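Local coordinates for transcriptional repressor, TetR family (Thermus thermophilus, PDB 3ANP), which represses transcription of fatty acid degradation genes as a TetR-family DNA-binding protein and binds lauroyl-CoA, at the interface of chains A and B. Sequence-based numbering; all coordinates share one arbitrary frame. Chains: chain A/B, Transcriptional repressor, TetR family.

Contact 1: the interface of chains A and B. Residues chain A 123, 156, 160, 163; chain B 164, 168.
The carboxylate oxygen OD1 of A:Asp160 takes a hydrogen bond from NH2 of B:Arg168 at 2.9 Å, and the same pair forms the salt bridge across the dimer. A second bond runs beside it, from NH1 of B:Arg168 to OD2 of A:Asp160, also 2.9 Å, making an end-on, two-pronged clasp in which each terminal nitrogen serves one oxygen. Both oxygens are met on their syn side and lie close to the guanidinium plane, yet the two flat groups are not coplanar: they are twisted by 40°, and the nitrogens sit somewhat out of the carboxylate plane. B:Arg168 arrives tip to tip because its chain runs extended from the backbone and then bends at chi3 (-68°). Paired bonds of this kind fix the rotation of both ends. Around the clasp, CD of A:Arg156 lies 3.7 Å from NH1 of B:Arg168, while the guanidinium of A:Arg156 is carried away by its own bend; the carboxylate would probably temper repulsion between the two like charges. CE1 of the A:Phe123 ring lies 3.9 Å from NH2 of B:Arg168, the ring plane at about 80° to the guanidinium. On the other flank, CD1 of B:Leu164 touches CB of A:Asp160 at 4.0 Å. A:Arg156, A:Asp160 and A:Phe163 on helix 151-172, with A:Phe123 on helix 116-125, also line the lauroyl-CoA pocket; helix 151-172 thus supplies residues to both ligand site and dimer interface, facing its counterpart in chain B.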
ATOM      1  N   PHE A 123     -11.047   6.322   2.457  1.00 12.88           N
ATOM      2  CA  PHE A 123      -9.944   7.260   2.416  1.00 15.30           C
ATOM      3  C   PHE A 123     -10.266   8.562   3.149  1.00 15.21           C
ATOM      4  O   PHE A 123      -9.436   9.083   3.902  1.00 16.75           O
ATOM      5  CB  PHE A 123      -9.583   7.587   0.962  1.00 16.75           C
ATOM      6  CG  PHE A 123      -8.307   8.346   0.830  1.00 17.04           C
ATOM      7  CD1 PHE A 123      -7.088   7.668   0.787  1.00 14.74           C
ATOM      8  CD2 PHE A 123      -8.307   9.733   0.798  1.00 21.55           C
ATOM      9  CE1 PHE A 123      -5.879   8.371   0.717  1.00 18.15           C
ATOM     10  CE2 PHE A 123      -7.103  10.448   0.728  1.00 21.70           C
ATOM     11  CZ  PHE A 123      -5.889   9.763   0.688  1.00 20.01           C
ATOM     12  N   ARG A 156       0.816  12.110   2.138  1.00 16.37           N
ATOM     13  CA  ARG A 156       0.047  11.001   1.562  1.00 16.01           C
ATOM     14  C   ARG A 156       0.941   9.784   1.348  1.00 17.17           C
ATOM     15  O   ARG A 156       0.552   8.659   1.630  1.00 16.88           O
ATOM     16  CB  ARG A 156      -0.567  11.389   0.211  1.00 15.77           C
ATOM     17  CG  ARG A 156      -1.329  10.223  -0.478  1.00 21.61           C
ATOM     18  CD  ARG A 156      -2.067  10.627  -1.764  1.00 21.57           C
ATOM     19  NE  ARG A 156      -3.214  11.486  -1.471  1.00 25.61           N
ATOM     20  CZ  ARG A 156      -4.061  11.952  -2.385  1.00 27.01           C
ATOM     21  NH1 ARG A 156      -3.896  11.642  -3.665  1.00 23.47           N
ATOM     22  NH2 ARG A 156      -5.074  12.734  -2.020  1.00 24.70           N
ATOM     23  N   ASP A 160       0.600   6.170   2.990  1.00 15.53           N
ATOM     24  CA  ASP A 160       0.371   4.993   2.149  1.00 16.76           C
ATOM     25  C   ASP A 160       1.295   3.857   2.597  1.00 15.46           C
ATOM     26  O   ASP A 160       0.891   2.687   2.627  1.00 16.64           O
ATOM     27  CB  ASP A 160       0.627   5.308   0.666  1.00 18.18           C
ATOM     28  CG  ASP A 160      -0.503   6.111   0.029  1.00 20.40           C
ATOM     29  OD1 ASP A 160      -1.668   5.995   0.473  1.00 16.72           O
ATOM     30  OD2 ASP A 160      -0.227   6.841  -0.934  1.00 20.06           O
ATOM     31  N   PHE A 163       0.055   2.308   5.728  1.00 14.98           N
ATOM     32  CA  PHE A 163      -1.043   1.422   5.358  1.00 15.90           C
ATOM     33  C   PHE A 163      -0.590   0.050   4.860  1.00 16.02           C
ATOM     34  O   PHE A 163      -1.053  -0.974   5.366  1.00 15.16           O
ATOM     35  CB  PHE A 163      -1.926   2.077   4.288  1.00 13.91           C
ATOM     36  CG  PHE A 163      -2.922   1.132   3.676  1.00 15.10           C
ATOM     37  CD1 PHE A 163      -4.061   0.744   4.368  1.00 14.37           C
ATOM     38  CD2 PHE A 163      -2.687   0.579   2.427  1.00 19.33           C
ATOM     39  CE1 PHE A 163      -4.945  -0.193   3.818  1.00 16.72           C
ATOM     40  CE2 PHE A 163      -3.564  -0.350   1.883  1.00 16.86           C
ATOM     41  CZ  PHE A 163      -4.686  -0.733   2.578  1.00 16.10           C
TER
ATOM     42  N   LEU B 164       1.611   0.639  -4.577  1.00 14.96           N
ATOM     43  CA  LEU B 164       0.594   1.532  -4.051  1.00 17.11           C
ATOM     44  C   LEU B 164       0.150   2.522  -5.139  1.00 16.58           C
ATOM     45  O   LEU B 164      -1.044   2.688  -5.401  1.00 14.16           O
ATOM     46  CB  LEU B 164       1.155   2.270  -2.818  1.00 18.87           C
ATOM     47  CG  LEU B 164       1.285   1.378  -1.567  1.00 21.22           C
ATOM     48  CD1 LEU B 164       2.304   1.935  -0.548  1.00 17.02           C
ATOM     49  CD2 LEU B 164      -0.096   1.256  -0.926  1.00 19.83           C
ATOM     50  N   ARG B 168      -3.565   2.392  -7.045  1.00 15.15           N
ATOM     51  CA  ARG B 168      -4.457   3.544  -6.941  1.00 14.30           C
ATOM     52  C   ARG B 168      -4.810   4.069  -8.327  1.00 12.41           C
ATOM     53  O   ARG B 168      -5.969   4.336  -8.630  1.00 13.79           O
ATOM     54  CB  ARG B 168      -3.801   4.672  -6.144  1.00 11.61           C
ATOM     55  CG  ARG B 168      -4.587   5.993  -6.209  1.00 15.88           C
ATOM     56  CD  ARG B 168      -3.976   7.043  -5.283  1.00 17.06           C
ATOM     57  NE  ARG B 168      -4.154   6.692  -3.878  1.00 19.89           N
ATOM     58  CZ  ARG B 168      -3.214   6.799  -2.943  1.00 24.00           C
ATOM     59  NH1 ARG B 168      -1.997   7.241  -3.254  1.00 18.29           N
ATOM     60  NH2 ARG B 168      -3.499   6.490  -1.682  1.00 22.68           N
TER

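Contact 2: the interface of chains A and B. Residues chain A 136, 144-146, 154, 189-190; chain B 188, 193-194.
A short antiparallel beta bridge pairs A:Leu145, in the loop after helix 128-142, with B:Leu194, just beyond the last helix of chain B. Its neighbour B:Met193, a selenomethionine, gives its carbonyl O to the backbone N of A:Arg146 at 2.8 Å in a nearly straight bond. On the other side, N of B:Met193 donates to O of A:Leu189 at 2.9 Å, and N of B:Leu194 to O of A:Leu190 at 3.1 Å, using carbonyls at the C-terminal end of helix 178-191 of chain A. The side chain of B:Met193 reaches inward, CG anti to its carbonyl carbon (chi1 -66°), and bends at chi3. Its selenium lies 3.8 Å from CB of A:Met154 and 4.0 Å from CD2 of A:Leu189. A:Leu145 runs alongside it, pointing the same way, though the exact placing of the terminal methyl CE of B:Met193 is doubtful. CG of B:Leu194, its branch point, lies 3.9 Å from CD1 of A:Leu190, and CD2 of B:Leu194 comes near the carbonyl of A:Val144. An alanine at B:Leu194 would probably keep the backbone bond but open a gap against A:Leu190, leaving that side chain freer to turn. CD2 of B:Leu188 meets CD of A:Arg146 at 3.8 Å, the arginine's aliphatic stem lying beside the carbonyl of B:Met193. The segment following the last helix of chain B thus threads between the 144-146 loop and helix 178-191 of chain A.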
ATOM      1  N   LEU A 136       4.916  18.011   8.995  1.00 19.96           N
ATOM      2  CA  LEU A 136       5.940  18.430   8.036  1.00 19.90           C
ATOM      3  C   LEU A 136       5.968  19.944   7.861  1.00 20.47           C
ATOM      4  O   LEU A 136       7.027  20.521   7.603  1.00 20.43           O
ATOM      5  CB  LEU A 136       5.695  17.782   6.665  1.00 17.72           C
ATOM      6  CG  LEU A 136       5.652  16.257   6.623  1.00 16.34           C
ATOM      7  CD1 LEU A 136       5.306  15.798   5.209  1.00 15.56           C
ATOM      8  CD2 LEU A 136       6.986  15.700   7.083  1.00 16.58           C
ATOM      9  N   VAL A 144      14.221  23.126   6.214  1.00 23.45           N
ATOM     10  CA  VAL A 144      14.895  21.841   6.088  1.00 23.55           C
ATOM     11  C   VAL A 144      14.111  20.799   5.287  1.00 24.32           C
ATOM     12  O   VAL A 144      14.587  19.678   5.103  1.00 20.79           O
ATOM     13  CB  VAL A 144      15.262  21.252   7.478  1.00 23.81           C
ATOM     14  CG1 VAL A 144      16.172  22.224   8.218  1.00 26.79           C
ATOM     15  CG2 VAL A 144      14.001  20.985   8.303  1.00 23.16           C
ATOM     16  N   LEU A 145      12.932  21.175   4.789  1.00 21.85           N
ATOM     17  CA  LEU A 145      12.115  20.245   4.008  1.00 21.67           C
ATOM     18  C   LEU A 145      12.070  20.701   2.557  1.00 20.22           C
ATOM     19  O   LEU A 145      11.929  21.892   2.286  1.00 23.09           O
ATOM     20  CB  LEU A 145      10.681  20.177   4.562  1.00 22.32           C
ATOM     21  CG  LEU A 145       9.933  18.875   4.239  1.00 20.87           C
ATOM     22  CD1 LEU A 145      10.527  17.751   5.085  1.00 23.63           C
ATOM     23  CD2 LEU A 145       8.421  19.020   4.525  1.00 21.54           C
ATOM     24  N   ARG A 146      12.173  19.765   1.617  1.00 21.53           N
ATOM     25  CA  ARG A 146      12.132  20.144   0.198  1.00 21.88           C
ATOM     26  C   ARG A 146      10.783  20.786  -0.143  1.00 22.53           C
ATOM     27  O   ARG A 146       9.769  20.506   0.502  1.00 20.26           O
ATOM     28  CB  ARG A 146      12.367  18.922  -0.691  1.00 22.50           C
ATOM     29  CG  ARG A 146      11.280  17.856  -0.592  1.00 20.77           C
ATOM     30  CD  ARG A 146      11.771  16.578  -1.234  1.00 15.69           C
ATOM     31  NE  ARG A 146      12.204  16.795  -2.604  1.00 22.77           N
ATOM     32  CZ  ARG A 146      13.048  16.000  -3.246  1.00 19.33           C
ATOM     33  NH1 ARG A 146      13.546  14.933  -2.632  1.00 21.14           N
ATOM     34  NH2 ARG A 146      13.405  16.278  -4.495  1.00 23.06           N
HETATM   35  N   MSE A 154       3.574  14.528   0.128  1.00 17.38           N
HETATM   36  CA  MSE A 154       4.580  13.778   0.873  1.00 19.80           C
HETATM   37  C   MSE A 154       3.916  13.091   2.065  1.00 18.58           C
HETATM   38  O   MSE A 154       4.260  11.962   2.415  1.00 20.68           O
HETATM   39  CB  MSE A 154       5.700  14.722   1.324  1.00 19.66           C
HETATM   40  CG  MSE A 154       6.413  15.342   0.115  1.00 24.88           C
HETATM   41 SE   MSE A 154       8.031  16.297   0.542  1.00 35.15          SE
HETATM   42  CE  MSE A 154       7.249  17.856   1.372  1.00 23.56           C
ATOM     43  N   LEU A 189      11.821   7.530   4.001  1.00 13.92           N
ATOM     44  CA  LEU A 189      11.191   8.629   3.280  1.00 15.17           C
ATOM     45  C   LEU A 189      11.661   9.995   3.773  1.00 16.39           C
ATOM     46  O   LEU A 189      11.842  10.922   2.981  1.00 17.69           O
ATOM     47  CB  LEU A 189       9.664   8.562   3.374  1.00 15.81           C
ATOM     48  CG  LEU A 189       8.966   9.325   2.240  1.00 23.05           C
ATOM     49  CD1 LEU A 189       9.047   8.472   0.964  1.00 17.85           C
ATOM     50  CD2 LEU A 189       7.495   9.620   2.587  1.00 21.39           C
ATOM     51  N   LEU A 190      11.863  10.136   5.077  1.00 17.38           N
ATOM     52  CA  LEU A 190      12.306  11.424   5.599  1.00 18.93           C
ATOM     53  C   LEU A 190      13.758  11.746   5.216  1.00 18.81           C
ATOM     54  O   LEU A 190      14.040  12.835   4.701  1.00 19.65           O
ATOM     55  CB  LEU A 190      12.156  11.458   7.121  1.00 18.33           C
ATOM     56  CG  LEU A 190      12.470  12.771   7.856  1.00 21.41           C
ATOM     57  CD1 LEU A 190      11.474  13.837   7.443  1.00 20.93           C
ATOM     58  CD2 LEU A 190      12.386  12.554   9.373  1.00 22.38           C
TER
ATOM     59  N   LEU B 188      11.738  10.908  -3.652  1.00 18.16           N
ATOM     60  CA  LEU B 188      11.557  10.907  -2.205  1.00 18.38           C
ATOM     61  C   LEU B 188      12.283   9.780  -1.479  1.00 17.91           C
ATOM     62  O   LEU B 188      12.922  10.001  -0.449  1.00 15.75           O
ATOM     63  CB  LEU B 188      10.067  10.870  -1.849  1.00 14.61           C
ATOM     64  CG  LEU B 188       9.224  12.087  -2.254  1.00 17.24           C
ATOM     65  CD1 LEU B 188       7.813  11.904  -1.723  1.00 17.91           C
ATOM     66  CD2 LEU B 188       9.820  13.371  -1.698  1.00 18.46           C
HETATM   67  N   MSE B 193      12.865  13.528   2.068  1.00 15.88           N
HETATM   68  CA  MSE B 193      12.077  14.740   2.123  1.00 14.22           C
HETATM   69  C   MSE B 193      12.909  15.908   2.628  1.00 16.89           C
HETATM   70  O   MSE B 193      12.663  17.040   2.245  1.00 14.06           O
HETATM   71  CB  MSE B 193      10.867  14.527   3.035  1.00 14.36           C
HETATM   72  CG  MSE B 193       9.889  13.513   2.475  1.00 20.57           C
HETATM   73 SE   MSE B 193       8.363  13.369   3.662  1.00 37.31          SE
HETATM   74  CE  MSE B 193       8.285  15.208   4.220  1.00 41.25           C
ATOM     75  N   LEU B 194      13.905  15.622   3.467  1.00 15.36           N
ATOM     76  CA  LEU B 194      14.774  16.661   4.017  1.00 15.28           C
ATOM     77  C   LEU B 194      15.704  17.175   2.916  1.00 17.30           C
ATOM     78  O   LEU B 194      16.181  16.398   2.096  1.00 14.13           O
ATOM     79  CB  LEU B 194      15.605  16.096   5.175  1.00 17.94           C
ATOM     80  CG  LEU B 194      14.813  15.666   6.421  1.00 20.70           C
ATOM     81  CD1 LEU B 194      15.733  14.963   7.413  1.00 19.93           C
ATOM     82  CD2 LEU B 194      14.174  16.894   7.064  1.00 20.46           C
TER

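Contact 1 and contact 2 lie about 18 Å apart, measured between the centres of their C-alpha atoms, and helix 151-172 of chain A serves both: A:Met154 near its start belongs to contact 2, while residues farther along it enter contact 1. Their means differ, a charged clasp between facing helices in one and backbone bonds around a nonpolar insertion in the other. Two-fold symmetry repeats each with the chains exchanged, tying the subunits at several points. Because contact 1 borders the acyl-CoA pocket, ligand binding could plausibly be felt at the dimer interface, although this structure alone does not show such coupling.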